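Local coordinates for probable chaperone (Pseudomonas aeruginosa, PDB 4JMF), which probably serves as a type III secretion chaperone of the CesT family, binding an effector protein as a dimer and keeping it ready for export, at residues B[22-25]-B[26-30]; B[30-34]-B[35-39]; B[66-70]-B[71-75]; B[90-93]-B[94-97]. One frame throughout, in Å; residues are numbered along the deposited sequence.

In the fold
The four contacts form two touching pairs. Interactions 1 and 2 share Leu30 on strand 28-32, and their centres lie 13 Å apart; Leu28 O and Leu39 N, 2.8 Å apart, carry the hairpin pairing from one into the other. Interactions 3 and 4, with centres 15 Å apart, meet where Cys72 SG packs on Gln91 CD at 3.4 Å. Both of these touch the second subunit. Interaction 3 lies across the chain's centre from interactions 1 and 2, about 25 and 20 Å away between centres. All three nevertheless reach the bound chain of another protein, and strand 28-32 pairs with a strand of it, extending the sheet.

Interaction 1: B[22-25]-B[26-30]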
# COMPACT_ATOMS: atom_id res chain seq x y z
N ASN B 22 5.25 2.02 27.01
CA ASN B 22 5.53 3.42 27.28
C ASN B 22 5.92 4.09 25.97
O ASN B 22 6.28 3.40 25.00
CB ASN B 22 6.65 3.56 28.31
CG ASN B 22 6.37 2.78 29.57
OD1 ASN B 22 5.29 2.90 30.15
ND2 ASN B 22 7.32 1.95 29.99
N ASP B 23 5.81 5.42 25.93
CA ASP B 23 6.22 6.16 24.75
C ASP B 23 7.63 5.77 24.39
O ASP B 23 8.59 6.23 25.01
CB ASP B 23 6.12 7.67 24.99
CG ASP B 23 4.69 8.16 25.10
OD1 ASP B 23 3.86 7.43 25.67
OD2 ASP B 23 4.40 9.28 24.60
N GLU B 24 7.77 4.88 23.42
CA GLU B 24 9.08 4.56 22.90
C GLU B 24 9.27 5.22 21.56
O GLU B 24 8.59 4.88 20.58
CB GLU B 24 9.29 3.06 22.74
CG GLU B 24 10.64 2.74 22.09
CD GLU B 24 10.74 1.31 21.60
OE1 GLU B 24 9.94 0.46 22.06
OE2 GLU B 24 11.63 1.04 20.74
N GLU B 25 10.18 6.18 21.52
CA GLU B 25 10.64 6.78 20.27
C GLU B 25 10.95 5.67 19.26
O GLU B 25 11.39 4.58 19.63
CB GLU B 25 11.89 7.62 20.51
CG GLU B 25 13.01 6.85 21.21
CD GLU B 25 14.31 7.64 21.34
OE1 GLU B 25 14.39 8.76 20.79
OE2 GLU B 25 15.25 7.12 21.98
N SER B 26 10.68 5.95 17.99
CA SER B 26 11.01 5.02 16.91
C SER B 26 10.16 3.75 16.90
O SER B 26 8.93 3.78 17.05
CB SER B 26 12.50 4.65 16.94
OG SER B 26 12.79 3.67 17.94
N VAL B 27 10.85 2.63 16.71
CA VAL B 27 10.26 1.39 16.25
C VAL B 27 9.86 0.47 17.38
O VAL B 27 10.69 0.12 18.23
CB VAL B 27 11.25 0.66 15.33
CG1 VAL B 27 10.65 -0.62 14.79
CG2 VAL B 27 11.67 1.58 14.19
N LEU B 28 8.58 0.08 17.39
CA LEU B 28 8.10 -0.98 18.26
C LEU B 28 8.15 -2.31 17.53
O LEU B 28 7.82 -2.39 16.34
CB LEU B 28 6.64 -0.73 18.66
CG LEU B 28 6.44 0.17 19.87
CD1 LEU B 28 4.96 0.53 20.01
CD2 LEU B 28 6.93 -0.56 21.11
N SER B 29 8.53 -3.37 18.24
CA SER B 29 8.57 -4.68 17.63
C SER B 29 7.67 -5.65 18.39
O SER B 29 7.56 -5.57 19.61
CB SER B 29 10.00 -5.21 17.60
OG SER B 29 10.88 -4.24 17.04
N LEU B 30 7.04 -6.56 17.65
CA LEU B 30 6.15 -7.57 18.21
C LEU B 30 6.53 -8.94 17.66
O LEU B 30 6.82 -9.06 16.48
CB LEU B 30 4.72 -7.29 17.79
CG LEU B 30 4.09 -6.02 18.35
CD1 LEU B 30 2.73 -5.82 17.71
CD2 LEU B 30 3.96 -6.18 19.86
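Glu24 reaches along the chain toward Val27 and Leu28, where the loop turns into strand 28-32. OE2 of Glu24 lies only 2.8 Å from Val27 O, yet both atoms are acceptors, so the approach does not count as a hydrogen bond; a carboxylate held so close to a carbonyl may have a raised pKa. The torsions explain its reach: CG is turned away from the backbone N (chi1 176°) and the chain runs on extended. Ser26 OG is also turned back toward the preceding carbonyl, at 2.4 Å from Glu25 O, a bond so short that it is doubtful. The positive phi of Ser26 (69°) marks the sharp change of direction between the two halves.

The remaining contact sets a methyl against the carboxylate: Leu28 CD2 lies 3.3 Å from Glu24 OE1, the two side chains slanting across each other.

Ahead of the strand, Asp23 forms a salt bridge with Arg6, tying the loop to helix 3-15. Ile9 of that helix packs on Leu28, while Leu28 bonds through its backbone to Leu39 of strand 35-41, placing the loop at the entry to strand 28-32, outermost in this chain's own sheet but paired at Leu30 with a strand of another protein.

Interaction 2: B[30-34]-B[35-39]; sequences LQVGP and HLCHL
Pro34 and His35 run alongside each other at the tip of this hairpin, with Pro34 CG over one face of the imidazole, 4.1 Å from the ring centroid and 17° off its normal. This is a CH-pi contact, displaced toward the rim of the ring. His35 places its ring there with CG beside its own backbone N (chi1 -50°), and NE2 goes on to a hydrogen bond with Glu113 of helix 98-114.

Gln31 points to the opposite face of the sheet from His35, together with Leu36. Its chain bends at chi2 (74°), curling the amide back so that NE2 donates to Gly33 O at 2.9 Å, with that acceptor close to the amide plane. OE1 is then left 3.8 Å from Leu36 CD1, and the two side chains cross at about a right angle. On the face of Val32, His35 and Cys37, Leu30 sends CD1 to Leu39 CD1 at 4.0 Å.

Four backbone bonds hold the strands together; Val32 N to His35 O, at 2.7 Å, is one of the pair that closes the end. Gly33, at positive phi, and Pro34 form the loop of a type II' turn from Val32 to His35, the geometry of a two-residue beta hairpin.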
# COMPACT_ATOMS: atom_id res chain seq x y z
N LEU B 30 7.04 -6.56 17.65
CA LEU B 30 6.15 -7.57 18.21
C LEU B 30 6.53 -8.94 17.66
O LEU B 30 6.82 -9.06 16.48
CB LEU B 30 4.72 -7.29 17.79
CG LEU B 30 4.09 -6.02 18.35
CD1 LEU B 30 2.73 -5.82 17.71
CD2 LEU B 30 3.96 -6.18 19.86
N GLN B 31 6.54 -9.95 18.52
CA GLN B 31 6.71 -11.33 18.06
C GLN B 31 5.33 -11.96 17.90
O GLN B 31 4.59 -12.12 18.87
CB GLN B 31 7.51 -12.13 19.08
CG GLN B 31 7.93 -13.50 18.57
CD GLN B 31 9.06 -13.39 17.57
OE1 GLN B 31 10.04 -12.68 17.80
NE2 GLN B 31 8.91 -14.07 16.43
N VAL B 32 4.95 -12.28 16.67
CA VAL B 32 3.66 -12.91 16.44
C VAL B 32 3.93 -14.30 15.89
O VAL B 32 4.22 -14.46 14.70
CB VAL B 32 2.78 -12.10 15.46
CG1 VAL B 32 1.47 -12.80 15.21
CG2 VAL B 32 2.53 -10.70 16.01
N GLY B 33 3.87 -15.30 16.76
CA GLY B 33 4.32 -16.63 16.38
C GLY B 33 5.76 -16.51 15.93
O GLY B 33 6.57 -15.84 16.57
N PRO B 34 6.08 -17.11 14.78
CA PRO B 34 7.47 -17.06 14.31
C PRO B 34 7.84 -15.74 13.63
O PRO B 34 9.01 -15.54 13.24
CB PRO B 34 7.54 -18.23 13.32
CG PRO B 34 6.13 -18.41 12.84
CD PRO B 34 5.21 -17.93 13.92
N HIS B 35 6.88 -14.83 13.52
CA HIS B 35 7.12 -13.56 12.81
C HIS B 35 7.45 -12.37 13.71
O HIS B 35 6.64 -11.95 14.55
CB HIS B 35 5.89 -13.25 11.96
CG HIS B 35 5.46 -14.40 11.11
ND1 HIS B 35 6.20 -14.86 10.05
CD2 HIS B 35 4.36 -15.19 11.18
CE1 HIS B 35 5.58 -15.89 9.50
NE2 HIS B 35 4.46 -16.11 10.17
N LEU B 36 8.65 -11.82 13.53
CA LEU B 36 9.01 -10.57 14.21
C LEU B 36 8.52 -9.41 13.34
O LEU B 36 8.96 -9.27 12.19
CB LEU B 36 10.53 -10.50 14.42
CG LEU B 36 11.11 -9.26 15.10
CD1 LEU B 36 10.65 -9.15 16.56
CD2 LEU B 36 12.62 -9.24 15.03
N CYS B 37 7.61 -8.60 13.89
CA CYS B 37 7.00 -7.49 13.17
C CYS B 37 7.34 -6.16 13.83
O CYS B 37 7.43 -6.07 15.05
CB CYS B 37 5.48 -7.65 13.15
SG CYS B 37 4.92 -9.23 12.50
N HIS B 38 7.52 -5.12 13.01
CA HIS B 38 7.89 -3.79 13.49
C HIS B 38 6.82 -2.77 13.10
O HIS B 38 6.18 -2.92 12.05
CB HIS B 38 9.24 -3.36 12.91
CG HIS B 38 10.27 -4.44 12.91
ND1 HIS B 38 11.06 -4.71 14.01
CD2 HIS B 38 10.63 -5.33 11.96
CE1 HIS B 38 11.87 -5.72 13.73
NE2 HIS B 38 11.63 -6.11 12.49
N LEU B 39 6.64 -1.74 13.93
CA LEU B 39 5.63 -0.72 13.71
C LEU B 39 6.33 0.61 13.83
O LEU B 39 7.16 0.78 14.72
CB LEU B 39 4.54 -0.78 14.78
CG LEU B 39 4.14 -2.15 15.31
CD1 LEU B 39 3.14 -1.99 16.48
CD2 LEU B 39 3.54 -2.96 14.22

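Interaction 3: B[66-70]-B[71-75]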
# COMPACT_ATOMS: atom_id res chain seq x y z
N LEU B 66 0.42 -7.10 -6.43
CA LEU B 66 -0.75 -6.57 -7.12
C LEU B 66 -1.80 -6.19 -6.09
O LEU B 66 -1.98 -6.87 -5.07
CB LEU B 66 -1.34 -7.63 -8.06
CG LEU B 66 -2.50 -7.18 -8.94
CD1 LEU B 66 -2.04 -6.00 -9.78
CD2 LEU B 66 -2.96 -8.33 -9.83
N PHE B 67 -2.50 -5.09 -6.34
CA PHE B 67 -3.55 -4.63 -5.43
C PHE B 67 -4.68 -5.66 -5.37
O PHE B 67 -4.91 -6.40 -6.33
CB PHE B 67 -4.09 -3.27 -5.89
CG PHE B 67 -4.65 -3.28 -7.29
CD1 PHE B 67 -3.88 -2.84 -8.37
CD2 PHE B 67 -5.94 -3.72 -7.53
CE1 PHE B 67 -4.40 -2.84 -9.67
CE2 PHE B 67 -6.47 -3.74 -8.83
CZ PHE B 67 -5.69 -3.29 -9.89
N SER B 68 -5.37 -5.72 -4.23
CA SER B 68 -6.64 -6.44 -4.14
C SER B 68 -7.67 -5.45 -3.61
O SER B 68 -7.42 -4.25 -3.62
CB SER B 68 -6.55 -7.65 -3.22
OG SER B 68 -6.61 -7.25 -1.86
N GLN B 69 -8.81 -5.95 -3.14
CA GLN B 69 -9.82 -5.07 -2.57
C GLN B 69 -9.45 -4.60 -1.16
O GLN B 69 -10.06 -3.67 -0.63
CB GLN B 69 -11.20 -5.75 -2.54
CG GLN B 69 -11.42 -6.69 -1.36
CD GLN B 69 -10.61 -7.98 -1.46
OE1 GLN B 69 -10.02 -8.29 -2.50
NE2 GLN B 69 -10.56 -8.72 -0.35
N ASP B 70 -8.43 -5.23 -0.56
CA ASP B 70 -8.04 -4.90 0.82
C ASP B 70 -6.74 -4.10 0.82
O ASP B 70 -5.68 -4.65 0.54
CB ASP B 70 -7.83 -6.19 1.63
CG ASP B 70 -7.68 -5.93 3.12
OD1 ASP B 70 -7.28 -4.81 3.51
OD2 ASP B 70 -7.96 -6.86 3.91
N PRO B 71 -6.82 -2.81 1.18
CA PRO B 71 -5.62 -1.94 1.21
C PRO B 71 -4.53 -2.40 2.18
O PRO B 71 -3.38 -1.95 2.04
CB PRO B 71 -6.18 -0.58 1.66
CG PRO B 71 -7.65 -0.64 1.30
CD PRO B 71 -8.04 -2.07 1.55
N CYS B 72 -4.86 -3.27 3.14
CA CYS B 72 -3.84 -3.76 4.07
C CYS B 72 -3.08 -4.97 3.53
O CYS B 72 -2.22 -5.52 4.23
CB CYS B 72 -4.46 -4.10 5.42
SG CYS B 72 -5.11 -2.66 6.30
N LYS B 73 -3.42 -5.42 2.32
CA LYS B 73 -2.66 -6.53 1.72
C LYS B 73 -1.23 -6.03 1.62
O LYS B 73 -0.99 -4.94 1.08
CB LYS B 73 -3.18 -6.89 0.33
CG LYS B 73 -2.33 -7.96 -0.36
CD LYS B 73 -2.75 -8.14 -1.81
CE LYS B 73 -1.91 -9.25 -2.46
NZ LYS B 73 -2.32 -9.49 -3.88
N PRO B 74 -0.28 -6.79 2.18
CA PRO B 74 1.08 -6.24 2.24
C PRO B 74 1.83 -6.34 0.91
O PRO B 74 1.43 -7.06 -0.01
CB PRO B 74 1.76 -7.11 3.31
CG PRO B 74 1.01 -8.40 3.27
CD PRO B 74 -0.39 -8.09 2.85
N ILE B 75 2.94 -5.61 0.85
CA ILE B 75 3.74 -5.49 -0.35
C ILE B 75 5.10 -6.10 -0.00
O ILE B 75 5.54 -6.00 1.14
CB ILE B 75 3.94 -4.00 -0.67
CG1 ILE B 75 2.59 -3.30 -0.78
CG2 ILE B 75 4.78 -3.80 -1.93
CD1 ILE B 75 1.69 -3.94 -1.75
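The carboxylate of Asp70 is met from above its plane by Cys72 N, which donates to OD1 at 2.9 Å and lies 39° out of that plane. An Asp side chain accepting from the amide two residues on makes an Asx turn, and it sits inside a type I beta turn from Asp70 to Lys73. The other carboxylate oxygen, OD2, bonds to His103 of helix 98-114, so both oxygens are engaged and the group's rotation is fixed. Asp70 CG is placed opposite its own backbone N (chi1 -169°), which brings OD1 over the start of the turn. The turn itself is closed by Lys73 N donating to Asp70 O at 3.0 Å.

Just before it, Ser68 OG accepts from Asp70 N at 3.0 Å, an ST turn. Two successive side-chain-to-backbone bonds thus shape this irregular loop between strands 46-53 and 75-78. Against the serine lies the aliphatic part of Lys73, whose CD comes within 4.0 Å of Ser68 OG.

Lys73 is extended throughout and runs back along the loop toward Leu66. Its ammonium also bonds to Glu63 O and forms a salt bridge with an acidic side chain of the chain of another protein, consistent with a part in partner binding. Within the loop, NZ donates to Leu66 O at 2.9 Å, tilted 22° from the carbonyl plane.

Interaction 4: B[90-93]-B[94-97]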
# COMPACT_ATOMS: atom_id res chain seq x y z
N ARG B 90 0.74 -0.29 5.12
CA ARG B 90 0.67 1.04 5.73
C ARG B 90 -0.76 1.56 5.74
O ARG B 90 -1.51 1.34 4.78
CB ARG B 90 1.57 2.03 4.99
CG ARG B 90 1.45 3.45 5.53
CD ARG B 90 2.71 4.24 5.26
NE ARG B 90 2.99 4.24 3.86
CZ ARG B 90 4.19 4.37 3.31
NH1 ARG B 90 5.31 4.54 4.03
NH2 ARG B 90 4.24 4.32 2.00
N GLN B 91 -1.14 2.23 6.83
CA GLN B 91 -2.46 2.81 6.93
C GLN B 91 -2.36 4.20 7.51
O GLN B 91 -1.47 4.46 8.32
CB GLN B 91 -3.38 1.94 7.79
CG GLN B 91 -3.78 0.61 7.14
CD GLN B 91 -4.90 0.76 6.12
OE1 GLN B 91 -6.09 0.66 6.46
NE2 GLN B 91 -4.53 1.01 4.86
N PRO B 92 -3.25 5.10 7.09
CA PRO B 92 -3.26 6.45 7.67
C PRO B 92 -3.86 6.36 9.06
O PRO B 92 -4.83 5.62 9.24
CB PRO B 92 -4.19 7.23 6.75
CG PRO B 92 -4.48 6.32 5.57
CD PRO B 92 -4.32 4.93 6.09
N LEU B 93 -3.31 7.07 10.04
CA LEU B 93 -3.86 7.01 11.40
C LEU B 93 -5.34 7.40 11.46
O LEU B 93 -6.08 6.91 12.32
CB LEU B 93 -3.03 7.89 12.34
CG LEU B 93 -1.57 7.48 12.55
CD1 LEU B 93 -0.83 8.49 13.43
CD2 LEU B 93 -1.47 6.09 13.16
N GLN B 94 -5.80 8.25 10.54
CA GLN B 94 -7.21 8.68 10.48
C GLN B 94 -8.20 7.54 10.28
O GLN B 94 -9.38 7.69 10.58
CB GLN B 94 -7.42 9.68 9.34
CG GLN B 94 -6.96 11.09 9.63
CD GLN B 94 -5.53 11.14 10.14
OE1 GLN B 94 -4.58 10.69 9.45
NE2 GLN B 94 -5.36 11.66 11.36
N LEU B 95 -7.73 6.41 9.74
CA LEU B 95 -8.60 5.28 9.44
C LEU B 95 -8.47 4.15 10.45
O LEU B 95 -9.17 3.14 10.36
CB LEU B 95 -8.29 4.73 8.04
CG LEU B 95 -8.69 5.53 6.81
CD1 LEU B 95 -8.58 4.66 5.55
CD2 LEU B 95 -10.09 6.08 6.97
N LEU B 96 -7.56 4.29 11.40
CA LEU B 96 -7.22 3.15 12.25
C LEU B 96 -7.89 3.22 13.62
O LEU B 96 -7.31 3.74 14.59
CB LEU B 96 -5.70 3.02 12.41
CG LEU B 96 -4.90 2.58 11.18
CD1 LEU B 96 -3.44 2.88 11.38
CD2 LEU B 96 -5.09 1.09 10.91
N ASP B 97 -9.11 2.69 13.69
CA ASP B 97 -9.68 2.34 14.98
C ASP B 97 -9.15 0.96 15.41
O ASP B 97 -8.34 0.35 14.69
CB ASP B 97 -11.21 2.38 14.94
CG ASP B 97 -11.81 1.29 14.06
OD1 ASP B 97 -11.06 0.48 13.47
OD2 ASP B 97 -13.06 1.23 13.97
O HOH W 1 -5.41 6.01 14.81
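Leu96 folds back over Gln91, its two methyls CD1 and CD2 each 3.7 Å from Gln91 CB, so that the isopropyl group straddles that carbon. Further apolar contacts are looser. Leu93 CD2 meets Leu96 CD1 at 4.2 Å, and Pro92 CD lies 4.3 Å from Leu95 CD1. Leu96 CG stands beside its own backbone N (chi1 -69°), a setting that turns the branch back toward the strand rather than onward along the chain.

Backbone hydrogen bonds explain how the chain can double back so quickly. Leu95 N donates to Pro92 O at 3.0 Å, and Leu96 N to Leu93 O at 3.1 Å; both span three residues, the spacing of a 3-10 turn. A water reinforces the second: it donates to Leu93 O at 2.7 Å and to Leu96 O at 3.0 Å, joining the two carbonyls, so that Leu93 O takes part in two bonds.

Among the polar side chains, Gln91 bends at chi2 (-80°), which lets NE2 donate to Arg90 O, that acceptor lying close to the amide plane. Its OE1 accepts from Gln100 NE2.

The turn therefore links the end of strand 85-92 to helix 98-114, whose N-cap is Asp97, with OD1 bonded to Gln100 N. Leu96 packs on Ile101 of this helix and Leu93 on Ala8 of helix 3-15, while Pro92 meets Pro92 of the second subunit.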